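Local coordinates for hypothetical protein SA2161 (Staphylococcus aureus, PDB 1Y7R) that is of unknown function but is probably an acetyltransferase of the GNAT family, with a substrate not yet identified, at residues Y6-C11 / G34-L39; L39-L44 / I51-V56. The protein carries 4 engineered substitutions. All blocks are in the same frame, centred on the assembly; numbering follows the deposited sequence. Where two conformers were deposited one is given.

Contact 1 of 2, residues Y6-C11 / G34-L39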
ATOM      1  N   TYR A   6      18.579  -9.573   1.216  1.00  7.36           N
ATOM      2  CA  TYR A   6      17.392  -9.085   0.453  1.00  6.61           C
ATOM      3  C   TYR A   6      16.756 -10.183  -0.422  1.00  8.17           C
ATOM      4  O   TYR A   6      16.076  -9.869  -1.431  1.00  8.50           O
ATOM      5  CB  TYR A   6      17.739  -7.862  -0.423  1.00  6.76           C
ATOM      6  CG  TYR A   6      18.307  -6.660   0.326  1.00  6.48           C
ATOM      7  CD1 TYR A   6      18.093  -6.475   1.703  1.00  5.73           C
ATOM      8  CD2 TYR A   6      19.085  -5.715  -0.352  1.00  7.50           C
ATOM      9  CE1 TYR A   6      18.621  -5.364   2.379  1.00  8.06           C
ATOM     10  CE2 TYR A   6      19.617  -4.588   0.324  1.00  6.65           C
ATOM     11  CZ  TYR A   6      19.368  -4.424   1.670  1.00  8.19           C
ATOM     12  OH  TYR A   6      19.909  -3.332   2.306  1.00  8.85           O
ATOM     13  N   ASP A   7      16.983 -11.454  -0.051  1.00  8.61           N
ATOM     14  CA  ASP A   7      16.507 -12.613  -0.851  1.00  9.86           C
ATOM     15  C   ASP A   7      15.011 -12.803  -0.664  1.00 10.80           C
ATOM     16  O   ASP A   7      14.471 -12.406   0.351  1.00 12.54           O
ATOM     17  CB  ASP A   7      17.120 -13.954  -0.398  1.00  9.76           C
ATOM     18  CG  ASP A   7      18.633 -14.014  -0.431  1.00 12.24           C
ATOM     19  OD1 ASP A   7      19.136 -15.030   0.134  1.00 12.17           O
ATOM     20  OD2 ASP A   7      19.317 -13.124  -0.979  1.00 14.30           O
ATOM     21  N   ILE A   8      14.371 -13.453  -1.634  1.00 11.60           N
ATOM     22  CA  ILE A   8      12.982 -13.918  -1.500  1.00 11.91           C
ATOM     23  C   ILE A   8      12.933 -14.981  -0.379  1.00 11.93           C
ATOM     24  O   ILE A   8      13.755 -15.912  -0.370  1.00 12.26           O
ATOM     25  CB  ILE A   8      12.482 -14.515  -2.855  1.00 11.60           C
ATOM     26  CG1 ILE A   8      10.953 -14.739  -2.843  1.00 11.75           C
ATOM     27  CG2 ILE A   8      13.264 -15.825  -3.215  1.00 11.17           C
ATOM     28  CD1 ILE A   8      10.358 -14.953  -4.241  1.00 13.60           C
ATOM     29  N   PRO A   9      12.014 -14.817   0.609  1.00 12.34           N
ATOM     30  CA  PRO A   9      11.854 -15.811   1.679  1.00 12.43           C
ATOM     31  C   PRO A   9      11.178 -17.084   1.134  1.00 11.85           C
ATOM     32  O   PRO A   9      10.520 -17.026   0.103  1.00 12.37           O
ATOM     33  CB  PRO A   9      10.908 -15.110   2.675  1.00 13.02           C
ATOM     34  CG  PRO A   9      10.742 -13.730   2.203  1.00 14.25           C
ATOM     35  CD  PRO A   9      11.078 -13.685   0.756  1.00 13.27           C
ATOM     36  N   THR A  10      11.337 -18.233   1.796  1.00 11.41           N
ATOM     37  CA  THR A  10      10.491 -19.369   1.417  1.00 11.46           C
ATOM     38  C   THR A  10       9.067 -19.173   1.933  1.00 11.00           C
ATOM     39  O   THR A  10       8.857 -18.402   2.857  1.00  9.47           O
ATOM     40  CB  THR A  10      11.020 -20.713   1.944  1.00 11.42           C
ATOM     41  OG1 THR A  10      10.906 -20.760   3.375  1.00 11.60           O
ATOM     42  CG2 THR A  10      12.461 -20.931   1.501  1.00 12.36           C
ATOM     43  N   CYS A  11       8.101 -19.901   1.359  1.00 10.77           N
ATOM     44  CA  CYS A  11       6.716 -19.768   1.788  1.00 11.63           C
ATOM     45  C   CYS A  11       6.611 -20.204   3.228  1.00  9.85           C
ATOM     46  O   CYS A  11       5.966 -19.530   4.031  1.00 10.02           O
ATOM     47  CB  CYS A  11       5.765 -20.604   0.937  1.00 12.12           C
ATOM     48  SG  CYS A  11       5.495 -19.879  -0.694  1.00 21.14           S
ATOM     49  N   GLY A  34       2.279 -14.128  -3.634  1.00  8.23           N
ATOM     50  CA  GLY A  34       2.672 -12.758  -3.226  1.00  7.96           C
ATOM     51  C   GLY A  34       4.167 -12.537  -3.073  1.00  6.92           C
ATOM     52  O   GLY A  34       4.694 -11.460  -3.395  1.00  7.38           O
ATOM     53  N   LEU A  35       4.883 -13.550  -2.596  1.00  7.65           N
ATOM     54  CA  LEU A  35       6.287 -13.332  -2.195  1.00  7.32           C
ATOM     55  C   LEU A  35       7.231 -12.792  -3.287  1.00  8.20           C
ATOM     56  O   LEU A  35       8.101 -11.984  -2.966  1.00  8.07           O
ATOM     57  CB  LEU A  35       6.884 -14.593  -1.559  1.00  6.70           C
ATOM     58  CG  LEU A  35       6.467 -14.848  -0.105  1.00  8.36           C
ATOM     59  CD1 LEU A  35       6.851 -16.256   0.293  1.00  8.14           C
ATOM     60  CD2 LEU A  35       7.103 -13.817   0.823  1.00  8.78           C
ATOM     61  N   PRO A  36       7.112 -13.277  -4.542  1.00  8.14           N
ATOM     62  CA  PRO A  36       8.015 -12.763  -5.580  1.00  8.58           C
ATOM     63  C   PRO A  36       7.824 -11.316  -6.010  1.00  8.46           C
ATOM     64  O   PRO A  36       8.677 -10.768  -6.731  1.00  8.70           O
ATOM     65  CB  PRO A  36       7.704 -13.677  -6.786  1.00  9.03           C
ATOM     66  CG  PRO A  36       7.111 -14.896  -6.213  1.00 10.87           C
ATOM     67  CD  PRO A  36       6.266 -14.367  -5.084  1.00  8.71           C
ATOM     68  N   ASN A  37       6.728 -10.700  -5.564  1.00  7.20           N
ATOM     69  CA  ASN A  37       6.207  -9.489  -6.173  1.00  7.99           C
ATOM     70  C   ASN A  37       6.284  -8.236  -5.316  1.00  8.70           C
ATOM     71  O   ASN A  37       5.692  -7.214  -5.662  1.00 10.61           O
ATOM     72  CB  ASN A  37       4.753  -9.727  -6.628  1.00  7.79           C
ATOM     73  CG  ASN A  37       4.637 -10.848  -7.652  1.00  9.74           C
ATOM     74  OD1 ASN A  37       3.817 -11.778  -7.509  1.00 14.22           O
ATOM     75  ND2 ASN A  37       5.479 -10.795  -8.659  1.00  8.84           N
ATOM     76  N   ALA A  38       7.035  -8.276  -4.224  1.00  8.54           N
ATOM     77  CA  ALA A  38       7.312  -7.037  -3.472  1.00  8.39           C
ATOM     78  C   ALA A  38       8.407  -6.288  -4.219  1.00  8.10           C
ATOM     79  O   ALA A  38       9.283  -6.922  -4.841  1.00  9.23           O
ATOM     80  CB  ALA A  38       7.771  -7.383  -2.081  1.00  8.19           C
ATOM     81  N   LEU A  39       8.409  -4.957  -4.133  1.00  7.36           N
ATOM     82  CA  LEU A  39       9.525  -4.194  -4.707  1.00  7.90           C
ATOM     83  C   LEU A  39      10.844  -4.482  -3.974  1.00  7.90           C
ATOM     84  O   LEU A  39      11.929  -4.477  -4.588  1.00  8.45           O
ATOM     85  CB  LEU A  39       9.243  -2.710  -4.635  1.00  7.57           C
ATOM     86  CG  LEU A  39       8.139  -2.230  -5.562  1.00  7.97           C
ATOM     87  CD1 LEU A  39       7.852  -0.747  -5.269  1.00  9.79           C
ATOM     88  CD2 LEU A  39       8.500  -2.478  -7.034  1.00 12.04           C
TER
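Leu-35 sends its two methyls in different directions against the 6-11 segment, and this buried side chain carries most of the contact. CD2 lies against the ring of Pro-9, 3.9 Å from Pro-9 CG. CD1 instead reaches the start of helix 11-20, where it is 3.8 Å from Cys-11 CA and 4.0 Å from Cys-11 SG, and it also lies 3.8 Å from the carbonyl oxygen Pro-9 O. No hydrogen bond crosses between the segments. In this GNAT-family chain the contact brings the loop that follows strand 3-5 against the loop that follows helix 28-34, with Pro-9 also resting on Thr-41 and Thr-43 of strand 40-46. Thr-10, whose CB is directed away from Leu-35, is the N-cap of helix 11-20 and hydrogen-bonds through OG1 to Asp-13 N. The exposed side belongs to Ile-8 and Pro-36. With CG1 anti to the backbone N (chi1 -168°) and CD1 extending the chain (chi2 164°), Ile-8 lays CD1 over Pro-36, 3.5 Å from Pro-36 CA, closer than usual van der Waals contact, and 3.8 Å from Pro-36 CG. The neighbouring Ile-8 CG1 is more loosely placed, 4.3 Å from Leu-35 CB.

Contact 2 of 2, residues L39-L44 / I51-V56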
ATOM      1  N   LEU A  39       8.409  -4.957  -4.133  1.00  7.36           N
ATOM      2  CA  LEU A  39       9.525  -4.194  -4.707  1.00  7.90           C
ATOM      3  C   LEU A  39      10.844  -4.482  -3.974  1.00  7.90           C
ATOM      4  O   LEU A  39      11.929  -4.477  -4.588  1.00  8.45           O
ATOM      5  CB  LEU A  39       9.243  -2.710  -4.635  1.00  7.57           C
ATOM      6  CG  LEU A  39       8.139  -2.230  -5.562  1.00  7.97           C
ATOM      7  CD1 LEU A  39       7.852  -0.747  -5.269  1.00  9.79           C
ATOM      8  CD2 LEU A  39       8.500  -2.478  -7.034  1.00 12.04           C
ATOM      9  N   PHE A  40      10.744  -4.722  -2.665  1.00  6.85           N
ATOM     10  CA  PHE A  40      11.923  -4.905  -1.837  1.00  5.65           C
ATOM     11  C   PHE A  40      11.553  -5.751  -0.632  1.00  5.29           C
ATOM     12  O   PHE A  40      10.474  -5.578  -0.049  1.00  5.67           O
ATOM     13  CB  PHE A  40      12.416  -3.523  -1.379  1.00  5.35           C
ATOM     14  CG  PHE A  40      13.549  -3.556  -0.393  1.00  5.83           C
ATOM     15  CD1 PHE A  40      14.868  -3.701  -0.840  1.00  8.00           C
ATOM     16  CD2 PHE A  40      13.294  -3.401   0.984  1.00  5.55           C
ATOM     17  CE1 PHE A  40      15.948  -3.702   0.079  1.00  7.79           C
ATOM     18  CE2 PHE A  40      14.374  -3.410   1.905  1.00  9.41           C
ATOM     19  CZ  PHE A  40      15.704  -3.554   1.431  1.00  8.25           C
ATOM     20  N   THR A  41      12.454  -6.664  -0.259  1.00  5.46           N
ATOM     21  CA  THR A  41      12.253  -7.529   0.909  1.00  6.50           C
ATOM     22  C   THR A  41      13.554  -7.614   1.665  1.00  7.06           C
ATOM     23  O   THR A  41      14.594  -7.872   1.055  1.00  8.10           O
ATOM     24  CB  THR A  41      11.832  -8.974   0.501  1.00  7.94           C
ATOM     25  OG1 THR A  41      10.645  -8.931  -0.311  1.00  8.85           O
ATOM     26  CG2 THR A  41      11.516  -9.815   1.733  1.00  8.69           C
ATOM     27  N   VAL A  42      13.508  -7.409   2.977  1.00  6.90           N
ATOM     28  CA  VAL A  42      14.696  -7.627   3.833  1.00  6.80           C
ATOM     29  C   VAL A  42      14.376  -8.732   4.817  1.00  6.95           C
ATOM     30  O   VAL A  42      13.276  -8.791   5.362  1.00  6.63           O
ATOM     31  CB  VAL A  42      15.041  -6.356   4.761  0.50  9.81           C
ATOM     32  CG1 VAL A  42      13.849  -5.771   5.524  0.50  3.61           C
ATOM     33  CG2 VAL A  42      16.262  -6.639   5.705  0.50  6.10           C
ATOM     34  N   THR A  43      15.338  -9.621   5.023  1.00  5.28           N
ATOM     35  CA  THR A  43      15.211 -10.737   5.956  1.00  5.46           C
ATOM     36  C   THR A  43      16.454 -10.801   6.840  1.00  5.76           C
ATOM     37  O   THR A  43      17.572 -10.484   6.396  1.00  5.90           O
ATOM     38  CB  THR A  43      14.995 -12.100   5.241  1.00  6.22           C
ATOM     39  OG1 THR A  43      15.845 -12.178   4.085  1.00  8.26           O
ATOM     40  CG2 THR A  43      13.487 -12.251   4.803  1.00  8.12           C
ATOM     41  N   LEU A  44      16.225 -11.148   8.103  1.00  5.74           N
ATOM     42  CA  LEU A  44      17.272 -11.270   9.120  1.00  5.64           C
ATOM     43  C   LEU A  44      17.312 -12.701   9.603  1.00  6.16           C
ATOM     44  O   LEU A  44      16.274 -13.290   9.938  1.00  6.48           O
ATOM     45  CB  LEU A  44      16.956 -10.388  10.321  1.00  6.68           C
ATOM     46  CG  LEU A  44      16.736  -8.898  10.037  1.00  6.97           C
ATOM     47  CD1 LEU A  44      16.425  -8.222  11.365  1.00  8.31           C
ATOM     48  CD2 LEU A  44      17.897  -8.208   9.396  1.00 10.54           C
ATOM     49  N   ILE A  51      14.525 -14.698  11.673  1.00  4.99           N
ATOM     50  CA  ILE A  51      13.961 -14.049  12.846  1.00  5.07           C
ATOM     51  C   ILE A  51      13.163 -12.753  12.568  1.00  4.76           C
ATOM     52  O   ILE A  51      12.452 -12.253  13.444  1.00  6.19           O
ATOM     53  CB  ILE A  51      15.018 -13.885  13.943  1.00  4.49           C
ATOM     54  CG1 ILE A  51      16.056 -12.808  13.593  1.00  7.02           C
ATOM     55  CG2 ILE A  51      15.682 -15.254  14.224  1.00  6.70           C
ATOM     56  CD1 ILE A  51      15.579 -11.401  13.837  1.00 10.41           C
ATOM     57  N   GLY A  52      13.292 -12.223  11.347  1.00  4.77           N
ATOM     58  CA  GLY A  52      12.636 -10.954  11.029  1.00  5.19           C
ATOM     59  C   GLY A  52      12.595 -10.667   9.551  1.00  5.44           C
ATOM     60  O   GLY A  52      13.396 -11.199   8.773  1.00  5.47           O
HETATM   61  N   MSE A  53      11.615  -9.860   9.158  1.00  6.42           N
HETATM   62  CA  MSE A  53      11.454  -9.465   7.759  1.00  8.48           C
HETATM   63  C   MSE A  53      10.682  -8.156   7.671  1.00  6.85           C
HETATM   64  O   MSE A  53      10.003  -7.736   8.600  1.00  6.70           O
HETATM   65  CB  MSE A  53      10.705 -10.532   6.962  1.00  8.15           C
HETATM   66  CG  MSE A  53       9.239 -10.490   7.189  1.00  8.92           C
HETATM   67 SE   MSE A  53       8.437 -11.911   6.134  1.00 21.69          SE
HETATM   68  CE  MSE A  53       9.355 -11.716   4.597  1.00 14.45           C
ATOM     69  N   GLY A  54      10.798  -7.527   6.527  1.00  5.91           N
ATOM     70  CA  GLY A  54       9.914  -6.408   6.143  1.00  5.05           C
ATOM     71  C   GLY A  54       9.824  -6.361   4.624  1.00  4.70           C
ATOM     72  O   GLY A  54      10.738  -6.822   3.915  1.00  4.85           O
ATOM     73  N   ARG A  55       8.714  -5.830   4.106  1.00  5.31           N
ATOM     74  CA  ARG A  55       8.506  -5.815   2.653  1.00  5.02           C
ATOM     75  C   ARG A  55       7.971  -4.446   2.242  1.00  5.82           C
ATOM     76  O   ARG A  55       7.419  -3.714   3.073  1.00  7.07           O
ATOM     77  CB  ARG A  55       7.531  -6.942   2.223  1.00  5.03           C
ATOM     78  CG  ARG A  55       7.994  -8.336   2.671  1.00  3.37           C
ATOM     79  CD  ARG A  55       6.968  -9.420   2.465  1.00  6.56           C
ATOM     80  NE  ARG A  55       6.731  -9.707   1.040  1.00  8.30           N
ATOM     81  CZ  ARG A  55       5.542  -9.741   0.435  1.00  7.09           C
ATOM     82  NH1 ARG A  55       4.405  -9.526   1.101  1.00  9.92           N
ATOM     83  NH2 ARG A  55       5.513 -10.044  -0.864  1.00  8.19           N
ATOM     84  N   VAL A  56       8.184  -4.098   0.979  1.00  5.59           N
ATOM     85  CA  VAL A  56       7.669  -2.855   0.383  1.00  5.73           C
ATOM     86  C   VAL A  56       6.938  -3.181  -0.937  1.00  5.54           C
ATOM     87  O   VAL A  56       7.456  -3.913  -1.807  1.00  5.80           O
ATOM     88  CB  VAL A  56       8.801  -1.854   0.119  1.00  6.60           C
ATOM     89  CG1 VAL A  56       8.274  -0.573  -0.588  1.00  6.64           C
ATOM     90  CG2 VAL A  56       9.540  -1.511   1.410  1.00  7.60           C
TER
HETATM   91  O   HOH W   1       8.724 -10.716  -0.551  1.00 14.33           O
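The ring of Phe-40 meets Val-56 obliquely, its CD2 lying 4.2 Å from Val-56 CG2, while Tyr-91 of helix 80-95 stacks on this ring and Tyr-6 packs edge-to-face with it. The other flat group, the guanidinium of Arg-55, has a water in its plane at the edge; this water accepts from Arg-55 NE at 2.7 Å and is hydrogen-bonded to Thr-41 OG1 at 2.6 Å, bridging the two side chains. Salt bridges from NH1 to Asp-68 and from NH2 to Asp-59 of the second subunit hold the buried charge. The two strands form an antiparallel beta hairpin, the second and third strands of the mixed GNAT sheet, with a classic beta bulge at each end: Leu-39 and Phe-40 both face Val-56, and Ile-51 and Gly-52 both face Leu-44. Between the bulges, Val-42 and Gly-54 make a hydrogen-bonded pair, its Val-42 N to Gly-54 O bond nearly straight at 165°. Phe-40, Val-42, Leu-44 and Val-56 share the face covered by helix 80-95. On the other, Met-53, a selenomethionine, lies alongside Thr-43; its chain bends at chi3 (-43°), placing CE 4.1 Å from Thr-41 CG2. At the Ile-51 bulge, the side chains of Ile-51 and Leu-44 cross, with Ile-51 CD1 3.9 Å from Leu-44 CB.

Overall arrangement
Contacts 1 and 2 follow one another along the chain, sharing Leu-39 at the passage from the loop after helix 28-34 into strand 40-46. Their centres are about 8 Å apart. Contact 2 lies within the mixed sheet, between strands 40-46 and 49-58, whereas contact 1 lies against the face bearing Thr-41, Thr-43, Met-53 and Arg-55, the opposite face from helix 80-95. The two meet directly: Pro-9 CG comes within 3.4 Å of Met-53 CE, and Arg-55 NH2 lies 3.0 Å from Gly-34 O. Helix 11-20, which begins in contact 1, also packs on Met-53 and Arg-55 through Tyr-14, and Arg-55 extends this region to the second subunit.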